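PDB 2RKQ: peptidoglycan-recognition protein-SD from Drosophila melanogaster, which binds bacterial peptidoglycan in the innate immune response of the fly and activates the Toll pathway against Gram-positive bacteria. Local coordinates for residues A29-T34 / E152-L157; Y67-L70 / K76-E79; E114-A119 / Q159-W164; E121-A126 / Y136-H141. All coordinates share one frame; numbering follows the deposited sequence.

Contact 1 (A29-T34 / E152-L157)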
loop_
_atom_site.group_PDB
_atom_site.type_symbol
_atom_site.label_atom_id
_atom_site.label_comp_id
_atom_site.label_asym_id
_atom_site.label_seq_id
_atom_site.Cartn_x
_atom_site.Cartn_y
_atom_site.Cartn_z
ATOM N N ALA A 29 2.187 6.197 -7.523
ATOM C CA ALA A 29 2.124 5.496 -6.233
ATOM C C ALA A 29 0.980 6.091 -5.442
ATOM O O ALA A 29 0.806 7.306 -5.430
ATOM C CB ALA A 29 3.434 5.657 -5.471
ATOM N N VAL A 30 0.187 5.226 -4.816
ATOM C CA VAL A 30 -1.002 5.649 -4.103
ATOM C C VAL A 30 -0.867 5.204 -2.657
ATOM O O VAL A 30 -0.631 4.038 -2.398
ATOM C CB VAL A 30 -2.293 5.055 -4.731
ATOM C CG1 VAL A 30 -3.517 5.398 -3.883
ATOM C CG2 VAL A 30 -2.490 5.631 -6.125
ATOM N N ILE A 31 -1.000 6.143 -1.723
ATOM C CA ILE A 31 -0.877 5.847 -0.310
ATOM C C ILE A 31 -2.253 5.722 0.332
ATOM O O ILE A 31 -3.079 6.648 0.275
ATOM C CB ILE A 31 -0.074 6.933 0.427
ATOM C CG1 ILE A 31 1.274 7.192 -0.268
ATOM C CG2 ILE A 31 0.127 6.550 1.903
ATOM C CD1 ILE A 31 2.171 5.952 -0.385
ATOM N N ALA A 32 -2.469 4.571 0.959
ATOM C CA ALA A 32 -3.705 4.248 1.659
ATOM C C ALA A 32 -3.448 3.928 3.121
ATOM O O ALA A 32 -2.307 3.772 3.544
ATOM C CB ALA A 32 -4.381 3.054 0.979
ATOM N N HIS A 33 -4.521 3.896 3.908
ATOM C CA HIS A 33 -4.484 3.182 5.181
ATOM C C HIS A 33 -5.494 2.052 5.126
ATOM O O HIS A 33 -6.394 2.046 4.277
ATOM C CB HIS A 33 -4.645 4.105 6.409
ATOM C CG HIS A 33 -6.024 4.659 6.659
ATOM N ND1 HIS A 33 -7.096 4.555 5.795
ATOM C CD2 HIS A 33 -6.468 5.382 7.718
ATOM C CE1 HIS A 33 -8.149 5.164 6.332
ATOM N NE2 HIS A 33 -7.787 5.678 7.489
ATOM N N THR A 34 -5.317 1.084 6.011
ATOM C CA THR A 34 -6.244 -0.053 6.028
ATOM C C THR A 34 -7.509 0.287 6.788
ATOM O O THR A 34 -8.536 -0.390 6.620
ATOM C CB THR A 34 -5.608 -1.298 6.639
ATOM O OG1 THR A 34 -5.208 -1.018 7.983
ATOM C CG2 THR A 34 -4.408 -1.710 5.837
ATOM N N GLU A 152 -6.765 11.741 7.480
ATOM C CA GLU A 152 -6.314 13.127 7.411
ATOM C C GLU A 152 -4.853 13.320 7.805
ATOM O O GLU A 152 -4.119 14.056 7.136
ATOM C CB GLU A 152 -7.182 14.035 8.289
ATOM C CG GLU A 152 -8.635 14.150 7.873
ATOM C CD GLU A 152 -8.843 14.813 6.518
ATOM O OE1 GLU A 152 -9.837 14.457 5.851
ATOM O OE2 GLU A 152 -8.039 15.693 6.115
ATOM N N ALA A 153 -4.427 12.676 8.895
ATOM C CA ALA A 153 -3.089 12.929 9.421
ATOM C C ALA A 153 -2.028 12.394 8.481
ATOM O O ALA A 153 -1.008 13.042 8.230
ATOM C CB ALA A 153 -2.923 12.314 10.815
ATOM N N LEU A 154 -2.277 11.199 7.950
ATOM C CA LEU A 154 -1.316 10.624 7.027
ATOM C C LEU A 154 -1.347 11.349 5.677
ATOM O O LEU A 154 -0.299 11.605 5.072
ATOM C CB LEU A 154 -1.569 9.123 6.891
ATOM C CG LEU A 154 -0.730 8.385 5.847
ATOM C CD1 LEU A 154 0.780 8.643 5.998
ATOM C CD2 LEU A 154 -1.017 6.909 5.980
ATOM N N TYR A 155 -2.537 11.703 5.216
ATOM C CA TYR A 155 -2.644 12.467 3.973
ATOM C C TYR A 155 -1.872 13.778 4.047
ATOM O O TYR A 155 -1.142 14.115 3.121
ATOM C CB TYR A 155 -4.099 12.733 3.613
ATOM C CG TYR A 155 -4.270 13.390 2.268
ATOM C CD1 TYR A 155 -4.772 14.688 2.174
ATOM C CD2 TYR A 155 -3.894 12.732 1.093
ATOM C CE1 TYR A 155 -4.934 15.301 0.939
ATOM C CE2 TYR A 155 -4.057 13.337 -0.148
ATOM C CZ TYR A 155 -4.571 14.622 -0.206
ATOM O OH TYR A 155 -4.731 15.228 -1.435
ATOM N N ALA A 156 -1.968 14.466 5.180
ATOM C CA ALA A 156 -1.250 15.744 5.348
ATOM C C ALA A 156 0.257 15.569 5.216
ATOM O O ALA A 156 0.965 16.448 4.694
ATOM C CB ALA A 156 -1.573 16.341 6.681
ATOM N N LEU A 157 0.750 14.432 5.699
ATOM C CA LEU A 157 2.168 14.132 5.619
ATOM C C LEU A 157 2.587 13.835 4.180
ATOM O O LEU A 157 3.575 14.403 3.684
ATOM C CB LEU A 157 2.531 12.960 6.542
ATOM C CG LEU A 157 2.421 13.202 8.046
ATOM C CD1 LEU A 157 2.729 11.890 8.777
ATOM C CD2 LEU A 157 3.375 14.326 8.491
#
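Where Ile-31 and Ala-32 face Leu-154, a strand passes a single face of a short helix, and the nearest alpha carbons, those of Ile-31 and Tyr-155, are still 8.1 Å apart. This is helix-on-sheet packing in the fold of the N-acetylmuramoyl-L-alanine amidase 2 family: strand 26-33 lies inside the mixed sheet, and helix 152-158 covers part of it from the side on which the Ile-31 side chain stands. The helical turn is closed in the usual way, with Ala-156 N bonded to Glu-152 O at 2.9 Å.

Across the gap the work falls to one leucine, Leu-154. Its CG swings anti to the backbone N (chi1 174°), which carries the isobutyl group off the helix and straight at the strand. The touching is done by Leu-154 CD2, which comes up to the methyl Ile-31 CG2 at 4.2 Å. The CG1-CD1 arm of Ile-31 runs the other way, along the sheet, where this residue packs on Leu-138 of strand 136-140. Phe-102 of strand 97-102 touches both Ile-31 and Leu-154, and Leu-116 of helix 113-128 also packs on Leu-154, closing a small apolar cluster. There is no hydrogen bond between the segments; the one approach to a polar atom is that of Leu-154 CD2 to the carbonyl oxygen Ala-32 O, a loose 4.2 Å.

Contact 2 (Y67-L70 / K76-E79)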
loop_
_atom_site.group_PDB
_atom_site.type_symbol
_atom_site.label_atom_id
_atom_site.label_comp_id
_atom_site.label_asym_id
_atom_site.label_seq_id
_atom_site.Cartn_x
_atom_site.Cartn_y
_atom_site.Cartn_z
ATOM N N TYR A 67 -3.380 -4.496 -2.138
ATOM C CA TYR A 67 -2.232 -3.592 -2.240
ATOM C C TYR A 67 -0.969 -4.320 -2.642
ATOM O O TYR A 67 -0.861 -5.550 -2.495
ATOM C CB TYR A 67 -2.020 -2.893 -0.885
ATOM C CG TYR A 67 -3.202 -2.044 -0.519
ATOM C CD1 TYR A 67 -4.120 -2.460 0.421
ATOM C CD2 TYR A 67 -3.413 -0.827 -1.151
ATOM C CE1 TYR A 67 -5.217 -1.683 0.713
ATOM C CE2 TYR A 67 -4.510 -0.056 -0.874
ATOM C CZ TYR A 67 -5.398 -0.477 0.065
ATOM O OH TYR A 67 -6.483 0.333 0.322
ATOM N N HIS A 68 -0.007 -3.550 -3.158
ATOM C CA HIS A 68 1.305 -4.083 -3.501
ATOM C C HIS A 68 2.224 -4.200 -2.311
ATOM O O HIS A 68 3.056 -5.121 -2.252
ATOM C CB HIS A 68 1.946 -3.235 -4.590
ATOM C CG HIS A 68 1.070 -3.112 -5.786
ATOM N ND1 HIS A 68 0.959 -4.096 -6.742
ATOM C CD2 HIS A 68 0.168 -2.162 -6.117
ATOM C CE1 HIS A 68 0.049 -3.736 -7.631
ATOM N NE2 HIS A 68 -0.439 -2.562 -7.276
ATOM N N TYR A 69 2.101 -3.250 -1.379
ATOM C CA TYR A 69 2.897 -3.274 -0.160
ATOM C C TYR A 69 2.056 -2.744 0.971
ATOM O O TYR A 69 1.211 -1.864 0.760
ATOM C CB TYR A 69 4.102 -2.360 -0.295
ATOM C CG TYR A 69 5.123 -2.805 -1.302
ATOM C CD1 TYR A 69 5.234 -2.157 -2.544
ATOM C CD2 TYR A 69 5.998 -3.848 -1.016
ATOM C CE1 TYR A 69 6.186 -2.563 -3.486
ATOM C CE2 TYR A 69 6.964 -4.249 -1.941
ATOM C CZ TYR A 69 7.057 -3.586 -3.167
ATOM O OH TYR A 69 8.004 -3.970 -4.096
ATOM N N LEU A 70 2.300 -3.265 2.170
ATOM C CA LEU A 70 1.657 -2.752 3.384
ATOM C C LEU A 70 2.722 -2.501 4.415
ATOM O O LEU A 70 3.739 -3.184 4.439
ATOM C CB LEU A 70 0.622 -3.744 3.922
ATOM C CG LEU A 70 -0.576 -3.855 2.969
ATOM C CD1 LEU A 70 -0.398 -5.062 2.030
ATOM C CD2 LEU A 70 -1.877 -3.919 3.733
ATOM N N LYS A 76 7.802 -2.499 9.446
ATOM C CA LYS A 76 8.120 -3.495 8.418
ATOM C C LYS A 76 7.230 -3.338 7.206
ATOM O O LYS A 76 6.062 -2.965 7.318
ATOM C CB LYS A 76 8.005 -4.911 8.974
ATOM C CG LYS A 76 9.169 -5.244 9.907
ATOM C CD LYS A 76 9.216 -6.716 10.258
ATOM C CE LYS A 76 10.510 -7.047 11.012
ATOM N NZ LYS A 76 10.626 -8.490 11.260
ATOM N N VAL A 77 7.802 -3.652 6.048
ATOM C CA VAL A 77 7.093 -3.566 4.777
ATOM C C VAL A 77 6.769 -4.989 4.359
ATOM O O VAL A 77 7.662 -5.828 4.281
ATOM C CB VAL A 77 7.946 -2.932 3.684
ATOM C CG1 VAL A 77 7.180 -2.956 2.354
ATOM C CG2 VAL A 77 8.360 -1.503 4.077
ATOM N N TYR A 78 5.476 -5.249 4.150
ATOM C CA TYR A 78 4.978 -6.569 3.755
ATOM C C TYR A 78 4.596 -6.568 2.289
ATOM O O TYR A 78 3.927 -5.655 1.794
ATOM C CB TYR A 78 3.774 -6.964 4.613
ATOM C CG TYR A 78 4.115 -7.078 6.065
ATOM C CD1 TYR A 78 4.191 -5.940 6.864
ATOM C CD2 TYR A 78 4.386 -8.314 6.635
ATOM C CE1 TYR A 78 4.548 -6.020 8.202
ATOM C CE2 TYR A 78 4.751 -8.422 7.981
ATOM C CZ TYR A 78 4.831 -7.264 8.760
ATOM O OH TYR A 78 5.200 -7.346 10.088
ATOM N N GLU A 79 5.010 -7.611 1.599
ATOM C CA GLU A 79 4.703 -7.776 0.190
ATOM C C GLU A 79 3.259 -8.222 -0.043
ATOM O O GLU A 79 2.792 -9.172 0.589
ATOM C CB GLU A 79 5.616 -8.843 -0.389
ATOM C CG GLU A 79 5.382 -9.087 -1.857
ATOM C CD GLU A 79 6.264 -10.191 -2.402
ATOM O OE1 GLU A 79 6.652 -11.111 -1.637
ATOM O OE2 GLU A 79 6.546 -10.123 -3.614
#
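Leu-70 and Tyr-78 hold these two strands together as an antiparallel hydrogen-bonded pair. Leu-70 N donates a hydrogen bond to Tyr-78 O at 2.9 Å (160° at the hydrogen), and Tyr-78 N returns a straighter bond to Leu-70 O at 2.7 Å (177°). Both carbonyls collect a CA-H contact as well: Tyr-69 CA lies 3.2 Å from Tyr-78 O, and Val-77 CA lies 3.4 Å from Leu-70 O. Next along, Tyr-69 and Glu-79 make the non-hydrogen-bonded pair.

From CB outward, Tyr-69 runs along the neighbouring strand's atoms one by one. Its CB sits 3.9 Å from Tyr-78 O and a little farther from the CG1 methyl of Val-77. The first torsion (chi1 -67°) lays CG beside the backbone N and anti to the carbonyl carbon, and the ring then passes Val-77 at a slant. Its CD2 makes the closest touch, 3.7 Å from Val-77 CG1. Beyond the strand pair, the OH is taken up by Gln-131 through a hydrogen bond to NE2.

The other face carries Leu-70 and Tyr-78, which pack against helix 42-58. Here the Tyr-78 ring presents its edge to the neighbouring strand, with CD1 3.7 Å from Leu-70 O and that oxygen in the ring plane. Its hydroxyl bonds Asn-74 in the connecting turn. The whole is a short beta hairpin, strands 69-71 and 77-79, built into the central mixed sheet of the amidase-like fold.

Contact 3 (E114-A119 / Q159-W164); sequences EALDAA and QQWPNW
Ala-119 and Trp-161 mark the closest passage of the two backbones, yet their CA atoms are 10.6 Å apart: a regular helix on one side, a loop on the other, with one indole filling the distance. The loop folds into a type II beta turn from Trp-161 to Trp-164, closed by Trp-164 N to Trp-161 O at 3.2 Å, and Asn-163 takes the positive phi (75°) that such a turn needs at its third position.

Trp-161 points its side chain at the helix. With chi1 at -67°, CG lies beside the backbone N, and the benzo end of the indole is what arrives. Its CH2 meets the methyl of Ala-119 at 3.7 Å, with CZ3 slightly farther from the same CB; the approach is oblique to the ring. One turn back, Leu-116 offers CD2 to the indole rim, 4.0 Å from CZ2 and in the ring plane, the leucine side chain standing about at right angles to the tryptophan. Within the loop, Gln-159 lays its CG over one face of the Trp-164 ring, 3.6 Å above the plane and toward the rim.

The contact joins helix 113-128 to the loop that follows helix 152-158. Leu-116 also reaches that second helix through Leu-157, while Ala-119 touches Phe-102 of strand 97-102 and Ile-71 of strand 69-71, and Trp-161 continues along helix 113-128 to Lys-120 and Leu-123.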
loop_
_atom_site.group_PDB
_atom_site.type_symbol
_atom_site.label_atom_id
_atom_site.label_comp_id
_atom_site.label_asym_id
_atom_site.label_seq_id
_atom_site.Cartn_x
_atom_site.Cartn_y
_atom_site.Cartn_z
ATOM N N GLU A 114 8.924 4.920 12.242
ATOM C CA GLU A 114 9.518 3.771 11.553
ATOM C C GLU A 114 8.710 3.394 10.321
ATOM O O GLU A 114 9.272 2.994 9.313
ATOM C CB GLU A 114 9.627 2.567 12.471
ATOM C CG GLU A 114 10.689 2.718 13.528
ATOM C CD GLU A 114 10.208 3.569 14.663
ATOM O OE1 GLU A 114 8.961 3.694 14.826
ATOM O OE2 GLU A 114 11.072 4.114 15.396
ATOM N N ALA A 115 7.392 3.515 10.407
ATOM C CA ALA A 115 6.534 3.214 9.264
ATOM C C ALA A 115 6.695 4.251 8.175
ATOM O O ALA A 115 6.795 3.914 6.999
ATOM C CB ALA A 115 5.092 3.127 9.692
ATOM N N LEU A 116 6.740 5.516 8.564
ATOM C CA LEU A 116 6.950 6.579 7.579
ATOM C C LEU A 116 8.299 6.452 6.911
ATOM O O LEU A 116 8.388 6.613 5.698
ATOM C CB LEU A 116 6.806 7.965 8.219
ATOM C CG LEU A 116 5.430 8.259 8.808
ATOM C CD1 LEU A 116 5.523 9.474 9.701
ATOM C CD2 LEU A 116 4.468 8.534 7.694
ATOM N N ASP A 117 9.345 6.170 7.693
ATOM C CA ASP A 117 10.677 5.955 7.107
ATOM C C ASP A 117 10.634 4.813 6.109
ATOM O O ASP A 117 11.176 4.913 5.019
ATOM C CB ASP A 117 11.704 5.603 8.169
ATOM C CG ASP A 117 12.079 6.774 9.046
ATOM O OD1 ASP A 117 11.754 7.950 8.720
ATOM O OD2 ASP A 117 12.729 6.495 10.069
ATOM N N ALA A 118 9.988 3.718 6.506
ATOM C CA ALA A 118 9.879 2.531 5.669
ATOM C C ALA A 118 9.198 2.864 4.331
ATOM O O ALA A 118 9.655 2.415 3.265
ATOM C CB ALA A 118 9.114 1.444 6.415
ATOM N N ALA A 119 8.131 3.667 4.376
ATOM C CA ALA A 119 7.442 4.079 3.146
ATOM C C ALA A 119 8.356 4.888 2.229
ATOM O O ALA A 119 8.390 4.654 1.029
ATOM C CB ALA A 119 6.185 4.877 3.483
ATOM N N GLN A 159 1.283 14.695 1.435
ATOM C CA GLN A 159 1.245 15.881 0.568
ATOM C C GLN A 159 2.560 16.638 0.596
ATOM O O GLN A 159 2.829 17.458 -0.287
ATOM C CB GLN A 159 0.144 16.839 1.004
ATOM C CG GLN A 159 -1.259 16.359 0.723
ATOM C CD GLN A 159 -2.271 17.408 1.074
ATOM O OE1 GLN A 159 -2.924 17.981 0.192
ATOM N NE2 GLN A 159 -2.390 17.697 2.351
ATOM N N GLN A 160 3.351 16.419 1.640
ATOM C CA GLN A 160 4.634 17.101 1.757
ATOM C C GLN A 160 5.792 16.346 1.118
ATOM O O GLN A 160 6.904 16.887 1.012
ATOM C CB GLN A 160 5.010 17.363 3.221
ATOM C CG GLN A 160 3.933 18.054 4.025
ATOM C CD GLN A 160 4.220 18.100 5.533
ATOM O OE1 GLN A 160 3.699 18.966 6.240
ATOM N NE2 GLN A 160 5.032 17.167 6.030
ATOM N N TRP A 161 5.551 15.094 0.740
ATOM C CA TRP A 161 6.593 14.257 0.178
ATOM C C TRP A 161 6.906 14.620 -1.265
ATOM O O TRP A 161 6.056 15.166 -1.979
ATOM C CB TRP A 161 6.164 12.788 0.215
ATOM C CG TRP A 161 6.043 12.206 1.584
ATOM C CD1 TRP A 161 6.146 12.856 2.784
ATOM C CD2 TRP A 161 5.730 10.846 1.882
ATOM N NE1 TRP A 161 5.944 11.964 3.821
ATOM C CE2 TRP A 161 5.677 10.728 3.292
ATOM C CE3 TRP A 161 5.493 9.710 1.093
ATOM C CZ2 TRP A 161 5.397 9.514 3.929
ATOM C CZ3 TRP A 161 5.213 8.500 1.727
ATOM C CH2 TRP A 161 5.163 8.419 3.133
ATOM N N PRO A 162 8.124 14.278 -1.716
ATOM C CA PRO A 162 8.472 14.493 -3.106
ATOM C C PRO A 162 7.471 13.828 -4.039
ATOM O O PRO A 162 6.979 12.719 -3.770
ATOM C CB PRO A 162 9.843 13.836 -3.237
ATOM C CG PRO A 162 10.407 13.825 -1.846
ATOM C CD PRO A 162 9.229 13.690 -0.937
ATOM N N ASN A 163 7.145 14.552 -5.101
ATOM C CA ASN A 163 6.295 14.068 -6.183
ATOM C C ASN A 163 4.818 13.997 -5.856
ATOM O O ASN A 163 4.040 13.512 -6.668
ATOM C CB ASN A 163 6.767 12.718 -6.720
ATOM C CG ASN A 163 8.028 12.828 -7.516
ATOM O OD1 ASN A 163 8.329 13.873 -8.092
ATOM N ND2 ASN A 163 8.769 11.735 -7.583
ATOM N N TRP A 164 4.410 14.481 -4.683
ATOM C CA TRP A 164 2.989 14.566 -4.445
ATOM C C TRP A 164 2.352 15.452 -5.508
ATOM O O TRP A 164 2.882 16.524 -5.841
ATOM C CB TRP A 164 2.653 15.073 -3.047
ATOM C CG TRP A 164 1.164 15.153 -2.898
ATOM C CD1 TRP A 164 0.296 14.098 -2.730
ATOM C CD2 TRP A 164 0.352 16.333 -2.967
ATOM N NE1 TRP A 164 -1.008 14.562 -2.683
ATOM C CE2 TRP A 164 -0.997 15.925 -2.829
ATOM C CE3 TRP A 164 0.633 17.693 -3.146
ATOM C CZ2 TRP A 164 -2.064 16.829 -2.848
ATOM C CZ3 TRP A 164 -0.432 18.599 -3.164
ATOM C CH2 TRP A 164 -1.764 18.157 -3.017
#

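Contact 4 (E121-A126 / Y136-H141)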
loop_
_atom_site.group_PDB
_atom_site.type_symbol
_atom_site.label_atom_id
_atom_site.label_comp_id
_atom_site.label_asym_id
_atom_site.label_seq_id
_atom_site.Cartn_x
_atom_site.Cartn_y
_atom_site.Cartn_z
ATOM N N GLU A 121 11.628 4.872 2.144
ATOM C CA GLU A 121 12.671 3.978 1.660
ATOM C C GLU A 121 12.104 3.041 0.602
ATOM O O GLU A 121 12.764 2.732 -0.402
ATOM C CB GLU A 121 13.271 3.173 2.826
ATOM C CG GLU A 121 14.088 4.030 3.777
ATOM C CD GLU A 121 14.150 3.486 5.184
ATOM O OE1 GLU A 121 13.838 2.300 5.377
ATOM O OE2 GLU A 121 14.521 4.264 6.105
ATOM N N LEU A 122 10.865 2.608 0.799
ATOM C CA LEU A 122 10.219 1.753 -0.182
ATOM C C LEU A 122 10.014 2.440 -1.523
ATOM O O LEU A 122 10.241 1.831 -2.565
ATOM C CB LEU A 122 8.885 1.287 0.382
ATOM C CG LEU A 122 8.010 0.484 -0.578
ATOM C CD1 LEU A 122 8.690 -0.824 -0.903
ATOM C CD2 LEU A 122 6.662 0.248 0.074
ATOM N N LEU A 123 9.588 3.705 -1.508
ATOM C CA LEU A 123 9.418 4.431 -2.752
ATOM C C LEU A 123 10.738 4.538 -3.493
ATOM O O LEU A 123 10.802 4.302 -4.697
ATOM C CB LEU A 123 8.821 5.815 -2.489
ATOM C CG LEU A 123 7.355 5.775 -2.060
ATOM C CD1 LEU A 123 6.928 7.088 -1.425
ATOM C CD2 LEU A 123 6.472 5.403 -3.261
ATOM N N GLU A 124 11.790 4.877 -2.763
ATOM C CA GLU A 124 13.124 4.964 -3.364
ATOM C C GLU A 124 13.520 3.630 -3.978
ATOM O O GLU A 124 14.030 3.577 -5.109
ATOM C CB GLU A 124 14.149 5.399 -2.331
ATOM C CG GLU A 124 15.549 5.551 -2.924
ATOM C CD GLU A 124 16.619 5.736 -1.880
ATOM O OE1 GLU A 124 17.814 5.619 -2.227
ATOM O OE2 GLU A 124 16.278 5.972 -0.705
ATOM N N GLN A 125 13.277 2.560 -3.231
ATOM C CA GLN A 125 13.606 1.228 -3.703
ATOM C C GLN A 125 12.784 0.825 -4.929
ATOM O O GLN A 125 13.304 0.240 -5.868
ATOM C CB GLN A 125 13.381 0.244 -2.570
ATOM C CG GLN A 125 13.632 -1.197 -2.947
ATOM C CD GLN A 125 13.804 -2.046 -1.720
ATOM O OE1 GLN A 125 12.892 -2.786 -1.320
ATOM N NE2 GLN A 125 14.945 -1.907 -1.076
ATOM N N ALA A 126 11.501 1.146 -4.907
ATOM C CA ALA A 126 10.642 0.823 -6.033
ATOM C C ALA A 126 11.126 1.522 -7.306
ATOM O O ALA A 126 11.067 0.940 -8.396
ATOM C CB ALA A 126 9.198 1.212 -5.726
ATOM N N TYR A 136 7.485 9.835 -10.766
ATOM C CA TYR A 136 6.159 9.310 -10.406
ATOM C C TYR A 136 5.240 10.379 -9.866
ATOM O O TYR A 136 5.686 11.444 -9.438
ATOM C CB TYR A 136 6.258 8.125 -9.431
ATOM C CG TYR A 136 6.910 8.398 -8.088
ATOM C CD1 TYR A 136 6.134 8.746 -6.972
ATOM C CD2 TYR A 136 8.275 8.227 -7.911
ATOM C CE1 TYR A 136 6.708 8.965 -5.737
ATOM C CE2 TYR A 136 8.875 8.426 -6.651
ATOM C CZ TYR A 136 8.075 8.800 -5.576
ATOM O OH TYR A 136 8.644 9.001 -4.332
ATOM N N LYS A 137 3.942 10.110 -9.943
ATOM C CA LYS A 137 2.966 10.916 -9.228
ATOM C C LYS A 137 2.651 10.205 -7.941
ATOM O O LYS A 137 2.281 9.030 -7.961
ATOM C CB LYS A 137 1.679 11.042 -10.040
ATOM C CG LYS A 137 1.877 11.639 -11.421
ATOM C CD LYS A 137 2.518 13.018 -11.355
ATOM C CE LYS A 137 2.571 13.598 -12.775
ATOM N NZ LYS A 137 3.462 14.796 -12.872
ATOM N N LEU A 138 2.814 10.906 -6.821
ATOM C CA LEU A 138 2.428 10.358 -5.539
ATOM C C LEU A 138 1.056 10.890 -5.190
ATOM O O LEU A 138 0.839 12.113 -5.188
ATOM C CB LEU A 138 3.431 10.756 -4.459
ATOM C CG LEU A 138 3.114 10.281 -3.046
ATOM C CD1 LEU A 138 3.393 8.802 -2.897
ATOM C CD2 LEU A 138 3.954 11.096 -2.079
ATOM N N LEU A 139 0.134 9.991 -4.856
ATOM C CA LEU A 139 -1.248 10.382 -4.587
ATOM C C LEU A 139 -1.749 9.757 -3.309
ATOM O O LEU A 139 -1.347 8.657 -2.967
ATOM C CB LEU A 139 -2.159 9.894 -5.709
ATOM C CG LEU A 139 -1.791 10.470 -7.078
ATOM C CD1 LEU A 139 -2.529 9.697 -8.162
ATOM C CD2 LEU A 139 -2.162 11.931 -7.149
ATOM N N GLY A 140 -2.632 10.444 -2.600
ATOM C CA GLY A 140 -3.356 9.750 -1.543
ATOM C C GLY A 140 -4.493 8.952 -2.135
ATOM O O GLY A 140 -5.026 9.298 -3.193
ATOM N N HIS A 141 -4.896 7.905 -1.424
ATOM C CA HIS A 141 -6.008 7.055 -1.826
ATOM C C HIS A 141 -7.256 7.910 -2.126
ATOM O O HIS A 141 -7.951 7.681 -3.112
ATOM C CB HIS A 141 -6.234 6.074 -0.681
ATOM C CG HIS A 141 -7.057 4.876 -1.030
ATOM N ND1 HIS A 141 -7.445 3.965 -0.071
ATOM C CD2 HIS A 141 -7.567 4.436 -2.205
ATOM C CE1 HIS A 141 -8.160 3.013 -0.643
ATOM N NE2 HIS A 141 -8.257 3.280 -1.935
#
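Leu-123 resting on Tyr-136 and Leu-138 makes a largely apolar helix-on-sheet contact, without hydrogen bonds, placed where helix 113-128 lies over strand 136-140, one edge of the sheet within the chain. The backbones keep well apart, with 9.6 Å between the CA atoms of Leu-123 and Leu-138.

Leu-123 supplies the helix side of the contact. Its CB meets the hydroxyl oxygen of Tyr-136 at 3.7 Å, and its CD1 approaches that same OH at 3.9 Å, a van der Waals touch in both cases. The CD2 branch approaches the ring obliquely, 4.3 Å from Tyr-136 CE1. The chain runs from strand 97-102 through helix 113-128 and, after the short strand 132-133, into strand 136-140; strands 97-102 and 136-140 are parallel, so this is the returning half of a beta-alpha-beta crossover that steps over strand 26-33 between them. Leu-132 of the short strand also packs on Leu-123.

Tyr-136 reaches the helix with CG set between the backbone N and the carbonyl carbon (chi1 61°), and its side chain then crosses that of Leu-123 at about a right angle. Two residues on, Leu-138 points the same way from the strand and sends CD1 to within 4.2 Å of Leu-123 CD1, while Ala-29 of strand 26-33 and Ile-100 of strand 97-102 take up further surface of Leu-123.

How the contacts relate
All four contacts are largely buried. The centre of contact 2 lies nearest the centre of the chain, about 6 Å from it, though it reaches the surface at Lys-76; that of contact 3 lies farthest, about 12 Å. Within the sheet, contact 2 rests on backbone hydrogen bonds, whereas contacts 1 and 4 pack a helix on a strand and contact 3 a helix on a loop, mainly through apolar side chains and with no hydrogen bond across. Contacts 3 and 4 share helix 113-128, and Trp-161 CB meets Leu-138 CD2 at 3.6 Å. Contacts 1 and 4 use adjoining parallel strands, tied by a probable bond from His-141 N to Ile-31 O at 2.8 Å. Leu-122 CD2 brings contact 4 to contact 2, 3.7 Å from Tyr-69 CB.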